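Local coordinates for metallo-beta-lactamase superfamily protein (Thermus thermophilus, PDB 2ZWR) that binds a pair of zinc ions in a metallo-beta-lactamase fold and is probably a hydrolase, at residues A[50-53]-A[59-62]. Numbering follows the deposited sequence.
Sequences ILLT and HVGA. With ZN (zinc ion), chain C.
The imidazole of His59, the one flat side chain here, has Thr53 OG1 approaching it obliquely, 4.1 Å from His59 ND1. His59 is the last residue of the HxHxDH motif (His54, His56, Asp58, His59) of the metallo-beta-lactamase fold, carried by the loop between strand 50-51 and helix 63-70. At the far end of the ring a zinc ion sits 2.1 Å from His59 NE2. The rings of His54 and His184 also meet it, with planes inclined to its own at about 50° and 80°. Asp58, Asp144 and His184 share the zinc, and a water completes its shell, its oxygen 1.9 Å from the metal. No hydrogen bond joins 50-53 to 59-62; instead Thr53 OG1 and His59 ND1 both bond to Asp28 OD2. That shared carboxylate oxygen is a second-shell partner for the metal-bound imidazole: with NE2 on the metal and ND1 on Asp28, rotation about the CB-CG bond should be restricted, and NE2 may become a stronger donor to zinc. CG of His59 stands anti to its carbonyl carbon (chi1 -67°), which carries the ring toward Thr53. The remaining contact is also buried; its apolar part is Leu52 against Val60, whose side chains cross at about a right angle. One methyl, Leu52 CD2, lies 3.8 Å from His59 O; the other, Leu52 CD1, meets Val60 CG1 at 3.7 Å.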
ATOM      1  N   ILE A  50       0.894   7.707  -8.025  1.00 10.30           N
ATOM      2  CA  ILE A  50       1.326   6.688  -7.085  1.00  9.25           C
ATOM      3  C   ILE A  50       0.541   6.905  -5.784  1.00  9.51           C
ATOM      4  O   ILE A  50       0.495   8.020  -5.270  1.00  9.63           O
ATOM      5  CB  ILE A  50       2.874   6.748  -6.850  1.00  9.35           C
ATOM      6  CG1 ILE A  50       3.617   6.248  -8.106  1.00  9.06           C
ATOM      7  CG2 ILE A  50       3.275   5.947  -5.586  1.00  8.05           C
ATOM      8  CD1 ILE A  50       5.149   6.407  -8.104  1.00  8.73           C
ATOM      9  N   LEU A  51      -0.113   5.846  -5.292  1.00  9.44           N
ATOM     10  CA  LEU A  51      -0.858   5.881  -4.024  1.00  9.05           C
ATOM     11  C   LEU A  51      -0.130   4.974  -3.029  1.00  8.33           C
ATOM     12  O   LEU A  51       0.183   3.826  -3.351  1.00  7.34           O
ATOM     13  CB  LEU A  51      -2.306   5.400  -4.227  1.00  8.87           C
ATOM     14  CG  LEU A  51      -3.418   6.414  -4.591  1.00 10.38           C
ATOM     15  CD1 LEU A  51      -3.044   7.382  -5.712  1.00 10.03           C
ATOM     16  CD2 LEU A  51      -4.740   5.706  -4.913  1.00  9.42           C
ATOM     17  N   LEU A  52       0.152   5.500  -1.836  1.00  7.78           N
ATOM     18  CA  LEU A  52       0.888   4.740  -0.814  1.00  7.73           C
ATOM     19  C   LEU A  52       0.054   4.416   0.424  1.00  7.54           C
ATOM     20  O   LEU A  52      -0.429   5.324   1.103  1.00  7.25           O
ATOM     21  CB  LEU A  52       2.189   5.461  -0.414  1.00  6.50           C
ATOM     22  CG  LEU A  52       3.202   5.795  -1.523  1.00  7.31           C
ATOM     23  CD1 LEU A  52       4.346   6.635  -0.948  1.00  8.02           C
ATOM     24  CD2 LEU A  52       3.742   4.537  -2.223  1.00  5.60           C
ATOM     25  N   THR A  53      -0.101   3.115   0.704  1.00  7.93           N
ATOM     26  CA  THR A  53      -0.755   2.653   1.932  1.00  7.89           C
ATOM     27  C   THR A  53       0.059   3.105   3.120  1.00  8.29           C
ATOM     28  O   THR A  53      -0.498   3.531   4.128  1.00  8.48           O
ATOM     29  CB  THR A  53      -0.934   1.104   2.004  1.00  8.34           C
ATOM     30  OG1 THR A  53       0.355   0.465   2.055  1.00  5.94           O
ATOM     31  CG2 THR A  53      -1.782   0.571   0.833  1.00  6.47           C
ATOM     32  N   HIS A  59       7.820  -0.497   0.497  1.00  8.13           N
ATOM     33  CA  HIS A  59       6.656  -0.028  -0.253  1.00  8.21           C
ATOM     34  C   HIS A  59       6.961   1.174  -1.148  1.00  8.45           C
ATOM     35  O   HIS A  59       6.121   1.573  -1.959  1.00  8.35           O
ATOM     36  CB  HIS A  59       5.479   0.250   0.705  1.00  8.02           C
ATOM     37  CG  HIS A  59       4.939  -0.993   1.350  1.00  7.63           C
ATOM     38  ND1 HIS A  59       3.760  -1.590   0.955  1.00  7.08           N
ATOM     39  CD2 HIS A  59       5.453  -1.783   2.319  1.00  7.61           C
ATOM     40  CE1 HIS A  59       3.564  -2.686   1.663  1.00  6.95           C
ATOM     41  NE2 HIS A  59       4.582  -2.833   2.491  1.00  7.83           N
ATOM     42  N   VAL A  60       8.165   1.738  -1.018  1.00  8.89           N
ATOM     43  CA  VAL A  60       8.501   3.020  -1.686  1.00  8.74           C
ATOM     44  C   VAL A  60       9.821   3.012  -2.482  1.00  9.21           C
ATOM     45  O   VAL A  60      10.225   4.040  -3.040  1.00  9.67           O
ATOM     46  CB  VAL A  60       8.504   4.221  -0.675  1.00  8.99           C
ATOM     47  CG1 VAL A  60       7.136   4.371   0.025  1.00  7.94           C
ATOM     48  CG2 VAL A  60       9.636   4.068   0.358  1.00  7.02           C
ATOM     49  N   GLY A  61      10.481   1.859  -2.557  1.00  9.75           N
ATOM     50  CA  GLY A  61      11.789   1.751  -3.216  1.00  9.69           C
ATOM     51  C   GLY A  61      11.850   2.012  -4.722  1.00 10.34           C
ATOM     52  O   GLY A  61      12.944   2.215  -5.267  1.00 10.44           O
ATOM     53  N   ALA A  62      10.692   1.993  -5.393  1.00  9.75           N
ATOM     54  CA  ALA A  62      10.608   2.245  -6.831  1.00  9.59           C
ATOM     55  C   ALA A  62       9.931   3.564  -7.134  1.00  9.68           C
ATOM     56  O   ALA A  62       9.734   3.906  -8.296  1.00 10.05           O
ATOM     57  CB  ALA A  62       9.870   1.118  -7.534  1.00  9.68           C
TER
HETATM   58 ZN    ZN C 208       5.444  -4.166   3.885  1.00 11.99          ZN
HETATM   59  O   HOH W   1       6.361  -3.191   5.247  1.00 14.02           O